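Local structure of quinonprotein alcohol dehydrogenase-like protein (Bacteroides thetaiotaomicron VPI-5482, 4R5O) at residues A[37-42]-A[62-67]; A[50-55]-A[77-82]. The protein is of unknown function but combines an immunoglobulin-like beta-sandwich with a seven-bladed beta-propeller and binds calcium ions. All blocks are in the same frame, centred on the assembly; numbering follows the deposited sequence.

Contact 1. Residues A[37-42]-A[62-67]; sequences EITPEL and EPTFSY. With CA (calcium ion), chain J.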
# COMPACT_ATOMS: atom_id res chain seq x y z
N GLU A 37 -0.54 5.61 -30.79
CA GLU A 37 -1.32 6.14 -31.90
C GLU A 37 -1.72 5.03 -32.85
O GLU A 37 -0.87 4.27 -33.30
CB GLU A 37 -0.60 7.24 -32.69
CG GLU A 37 -0.52 8.61 -32.03
CD GLU A 37 -0.02 9.69 -32.98
OE1 GLU A 37 0.16 9.40 -34.19
OE2 GLU A 37 0.17 10.84 -32.52
N ILE A 38 -3.01 4.92 -33.15
CA ILE A 38 -3.53 3.94 -34.11
C ILE A 38 -4.36 4.70 -35.11
O ILE A 38 -5.31 5.36 -34.70
CB ILE A 38 -4.32 2.77 -33.45
CG1 ILE A 38 -3.53 2.09 -32.31
CG2 ILE A 38 -4.80 1.76 -34.53
CD1 ILE A 38 -4.38 1.37 -31.30
N THR A 39 -4.02 4.62 -36.39
CA THR A 39 -4.80 5.34 -37.39
C THR A 39 -5.29 4.31 -38.40
O THR A 39 -4.61 4.08 -39.41
CB THR A 39 -3.99 6.49 -38.03
OG1 THR A 39 -3.43 7.33 -37.00
CG2 THR A 39 -4.82 7.32 -39.00
N PRO A 40 -6.47 3.68 -38.16
CA PRO A 40 -6.98 2.69 -39.13
C PRO A 40 -7.24 3.35 -40.47
O PRO A 40 -7.78 4.46 -40.51
CB PRO A 40 -8.27 2.18 -38.49
CG PRO A 40 -8.13 2.51 -37.04
CD PRO A 40 -7.38 3.81 -37.02
N GLU A 41 -6.78 2.72 -41.56
CA GLU A 41 -6.97 3.23 -42.90
C GLU A 41 -8.09 2.47 -43.57
O GLU A 41 -8.00 1.25 -43.76
CB GLU A 41 -5.69 3.18 -43.74
CG GLU A 41 -4.67 4.22 -43.32
CD GLU A 41 -3.47 4.38 -44.22
OE1 GLU A 41 -3.54 4.04 -45.42
OE2 GLU A 41 -2.46 4.93 -43.72
N LEU A 42 -9.14 3.20 -43.90
CA LEU A 42 -10.31 2.65 -44.56
C LEU A 42 -10.18 2.79 -46.07
O LEU A 42 -9.88 3.87 -46.60
CB LEU A 42 -11.58 3.35 -44.07
CG LEU A 42 -12.29 2.79 -42.85
CD1 LEU A 42 -11.36 2.59 -41.67
CD2 LEU A 42 -13.38 3.69 -42.45
N GLU A 62 -12.82 10.01 -32.74
CA GLU A 62 -11.89 10.45 -33.77
C GLU A 62 -11.42 9.27 -34.65
O GLU A 62 -11.35 8.13 -34.15
CB GLU A 62 -10.68 11.15 -33.15
CG GLU A 62 -11.00 12.51 -32.57
CD GLU A 62 -9.99 13.56 -32.96
OE1 GLU A 62 -8.77 13.27 -32.94
OE2 GLU A 62 -10.41 14.73 -33.15
N PRO A 63 -11.09 9.50 -35.94
CA PRO A 63 -10.66 8.37 -36.80
C PRO A 63 -9.27 7.83 -36.48
O PRO A 63 -8.81 6.86 -37.09
CB PRO A 63 -10.66 8.96 -38.22
CG PRO A 63 -10.78 10.40 -38.07
CD PRO A 63 -11.17 10.77 -36.69
N THR A 64 -8.60 8.47 -35.53
CA THR A 64 -7.25 8.14 -35.11
C THR A 64 -7.23 8.16 -33.56
O THR A 64 -7.79 9.07 -32.94
CB THR A 64 -6.24 9.11 -35.78
OG1 THR A 64 -4.94 8.91 -35.25
CG2 THR A 64 -6.63 10.58 -35.65
N PHE A 65 -6.65 7.12 -32.95
CA PHE A 65 -6.57 6.98 -31.50
C PHE A 65 -5.24 7.50 -30.98
O PHE A 65 -4.19 7.01 -31.39
CB PHE A 65 -6.74 5.50 -31.11
CG PHE A 65 -6.64 5.16 -29.64
CD1 PHE A 65 -7.66 5.49 -28.75
CD2 PHE A 65 -5.56 4.42 -29.15
CE1 PHE A 65 -7.57 5.15 -27.39
CE2 PHE A 65 -5.47 4.09 -27.79
CZ PHE A 65 -6.48 4.46 -26.92
N SER A 66 -5.28 8.47 -30.06
CA SER A 66 -4.06 8.99 -29.44
C SER A 66 -4.23 8.89 -27.94
O SER A 66 -5.24 9.35 -27.40
CB SER A 66 -3.77 10.41 -29.91
OG SER A 66 -2.52 10.85 -29.38
N TYR A 67 -3.30 8.20 -27.27
CA TYR A 67 -3.38 7.99 -25.82
C TYR A 67 -1.98 8.06 -25.22
O TYR A 67 -1.17 7.19 -25.51
CB TYR A 67 -4.03 6.62 -25.55
CG TYR A 67 -4.45 6.35 -24.13
CD1 TYR A 67 -3.55 5.86 -23.19
CD2 TYR A 67 -5.78 6.46 -23.75
CE1 TYR A 67 -3.93 5.60 -21.88
CE2 TYR A 67 -6.19 6.15 -22.45
CZ TYR A 67 -5.26 5.73 -21.51
OH TYR A 67 -5.69 5.43 -20.23
CA CA J . -0.10 12.98 -32.38
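Ile38 CD1 approaches the Phe65 ring obliquely and lies 3.9 Å from Phe65 CD2, the two side chains running side by side on the same face of the strand pair. The ring also meets Trp52, their planes about 20° apart, and the more steeply turned ring of Tyr59. The backbones of the same pair are antiparallel and joined twice. Ile38 N donates to Phe65 O at 3.0 Å, on a carbonyl lone pair, and Phe65 N returns a bond to Ile38 O at 2.8 Å, nearly straight (168°). Just beyond the strands, Thr39 OG1 and Thr64 OG1 share a hydrogen bond of 2.8 Å, which prolongs the pairing through side chains. Glu37 and Ser66, a non-hydrogen-bonded pair, stand on the other face. There the extended Glu37 chain brings OE2 to 2.2 Å from calcium, whereas OE1 stays 4.0 Å from the ion, so the carboxylate binds through one oxygen. The two faces thus differ in chemistry: Ile38 and Phe65 give an apolar interior side, while Glu37 gives an outer side whose negative charge is probably offset, at least in part, by the metal.

Contact 2. Residues A[50-55]-A[77-82]; sequences YSWLVN and LSCIIK. With ACT (acetate ion), chain H.
Residues 50-55 and 77-82 form an antiparallel strand pairing inside the five-stranded sheet of the N-terminal domain, with strand 57-60 beyond the first strand and strand 86-97 beyond the second. The axes of strand segments 50-54 and 77-82 approach to 4.7 Å, with chain directions 167° apart. Ser51 with Ile80 and Leu53 with Ser78 are the hydrogen-bonded pairs. Ile80 N to Ser51 O is almost straight (177°), whereas the return bond from Ser51 N to Ile80 O is bent and weak.

Tyr50, Trp52, Val54, Leu77, Cys79 and Ile81 share one face. Cys79 SG sits over the Trp52 six-membered ring, 3.6 Å from its centroid and displaced toward the rim, a sulfur-aromatic contact to which Cys79 CB adds a CH-pi approach. Leu77 CD1 lies in the indole plane at its edge, 3.9 Å from Trp52 CE3. This is the inward face of the immunoglobulin-like sandwich, where the indole faces the opposing two-stranded sheet and its NE1 donates to Glu62 O. An alanine at Trp52 would probably leave Cys79 SG without its aromatic partner, Glu62 O without this donor, and a gap beside Leu77. Further along, Ile81 CG2 is centred over one face of the Tyr50 ring, 4.1 Å from its centroid.

The reverse face is more polar. Ser51 OG bonds to Glu58 and Ser78 OG to Ser91, and between these serines Leu53 CD1 touches Ile80 CD1 at 3.9 Å.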
# COMPACT_ATOMS: atom_id res chain seq x y z
N TYR A 50 -16.33 6.34 -35.91
CA TYR A 50 -15.49 5.51 -35.04
C TYR A 50 -15.93 5.59 -33.58
O TYR A 50 -16.56 6.56 -33.15
CB TYR A 50 -14.02 5.99 -35.16
CG TYR A 50 -13.39 5.84 -36.54
CD1 TYR A 50 -13.77 6.68 -37.59
CD2 TYR A 50 -12.32 4.98 -36.75
CE1 TYR A 50 -13.17 6.57 -38.85
CE2 TYR A 50 -11.70 4.89 -38.00
CZ TYR A 50 -12.12 5.69 -39.04
OH TYR A 50 -11.51 5.61 -40.27
N SER A 51 -15.57 4.55 -32.80
CA SER A 51 -15.82 4.43 -31.37
C SER A 51 -14.68 3.65 -30.75
O SER A 51 -14.50 2.46 -31.05
CB SER A 51 -17.17 3.78 -31.09
OG SER A 51 -17.46 3.64 -29.71
N TRP A 52 -13.86 4.34 -29.97
CA TRP A 52 -12.69 3.75 -29.32
C TRP A 52 -13.01 3.49 -27.87
O TRP A 52 -13.27 4.44 -27.12
CB TRP A 52 -11.47 4.69 -29.45
CG TRP A 52 -11.01 4.87 -30.87
CD1 TRP A 52 -11.44 5.81 -31.76
CD2 TRP A 52 -10.02 4.09 -31.56
NE1 TRP A 52 -10.76 5.68 -32.95
CE2 TRP A 52 -9.89 4.63 -32.86
CE3 TRP A 52 -9.20 3.01 -31.19
CZ2 TRP A 52 -8.97 4.13 -33.79
CZ3 TRP A 52 -8.31 2.49 -32.12
CH2 TRP A 52 -8.19 3.06 -33.40
N LEU A 53 -13.03 2.20 -27.49
CA LEU A 53 -13.36 1.80 -26.13
C LEU A 53 -12.11 1.37 -25.40
O LEU A 53 -11.44 0.42 -25.83
CB LEU A 53 -14.41 0.66 -26.10
CG LEU A 53 -15.67 0.82 -26.97
CD1 LEU A 53 -16.58 -0.36 -26.79
CD2 LEU A 53 -16.44 2.08 -26.65
N VAL A 54 -11.80 2.08 -24.31
CA VAL A 54 -10.69 1.78 -23.40
C VAL A 54 -11.32 1.12 -22.19
O VAL A 54 -12.18 1.71 -21.55
CB VAL A 54 -9.84 3.03 -23.05
CG1 VAL A 54 -8.74 2.66 -22.05
CG2 VAL A 54 -9.25 3.66 -24.31
N ASN A 55 -10.98 -0.15 -21.97
CA ASN A 55 -11.57 -1.00 -20.92
C ASN A 55 -13.13 -0.92 -20.97
O ASN A 55 -13.79 -0.80 -19.93
CB ASN A 55 -11.05 -0.62 -19.54
CG ASN A 55 -9.59 -0.93 -19.38
OD1 ASN A 55 -9.11 -2.00 -19.76
ND2 ASN A 55 -8.86 -0.02 -18.74
N LEU A 77 -8.40 -2.56 -25.62
CA LEU A 77 -8.82 -1.53 -26.56
C LEU A 77 -9.61 -2.14 -27.71
O LEU A 77 -9.17 -3.10 -28.35
CB LEU A 77 -7.59 -0.78 -27.09
CG LEU A 77 -7.80 0.30 -28.16
CD1 LEU A 77 -8.57 1.50 -27.63
CD2 LEU A 77 -6.50 0.75 -28.63
N SER A 78 -10.79 -1.56 -27.95
CA SER A 78 -11.66 -1.92 -29.07
C SER A 78 -11.87 -0.74 -29.97
O SER A 78 -11.90 0.42 -29.52
CB SER A 78 -13.01 -2.46 -28.59
OG SER A 78 -12.85 -3.67 -27.88
N CYS A 79 -12.02 -1.04 -31.25
CA CYS A 79 -12.29 -0.03 -32.25
C CYS A 79 -13.46 -0.49 -33.06
O CYS A 79 -13.36 -1.49 -33.77
CB CYS A 79 -11.07 0.25 -33.10
SG CYS A 79 -11.37 1.46 -34.40
N ILE A 80 -14.58 0.22 -32.91
CA ILE A 80 -15.79 -0.07 -33.66
C ILE A 80 -15.90 0.99 -34.74
O ILE A 80 -15.96 2.18 -34.43
CB ILE A 80 -17.03 -0.14 -32.73
CG1 ILE A 80 -16.77 -1.01 -31.48
CG2 ILE A 80 -18.25 -0.62 -33.52
CD1 ILE A 80 -17.79 -0.93 -30.43
N ILE A 81 -15.85 0.57 -36.01
CA ILE A 81 -16.00 1.48 -37.16
C ILE A 81 -17.32 1.11 -37.83
O ILE A 81 -17.52 -0.05 -38.19
CB ILE A 81 -14.80 1.45 -38.13
CG1 ILE A 81 -13.46 1.46 -37.35
CG2 ILE A 81 -14.91 2.60 -39.16
CD1 ILE A 81 -12.26 1.23 -38.14
N LYS A 82 -18.22 2.10 -37.94
CA LYS A 82 -19.59 1.98 -38.42
C LYS A 82 -19.87 2.88 -39.64
O LYS A 82 -19.38 4.00 -39.68
CB LYS A 82 -20.48 2.41 -37.23
CG LYS A 82 -21.99 2.38 -37.37
CD LYS A 82 -22.61 2.80 -36.03
CE LYS A 82 -24.12 2.88 -36.03
NZ LYS A 82 -24.64 3.26 -34.69
C ACT H . -7.57 2.99 -17.27
O ACT H . -8.46 2.15 -17.03
OXT ACT H . -6.65 2.87 -18.15
CH3 ACT H . -7.63 4.28 -16.43

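In the fold
Contacts 1 and 2 have centres 10 Å apart and lie within one PKD-like sequence range. Their segments alternate along the chain, 37-42, 50-55, 62-67 and 77-82, so the chain passes repeatedly between the two-stranded sheet of contact 1 and the five-stranded sheet of contact 2. Strand 35-38 is followed by strand 49-54, and strand 65-68 by strand 74-83. The sheets face each other as the layers of the sandwich; Ile38 CD1 comes to 3.5 Å from Leu77 CD2 across the interior. Both contacts belong to the N-terminal sandwich; their centres lie about 36 Å (contact 1) and 33 Å (contact 2) from the centre of the chain, away from the propeller that follows in sequence.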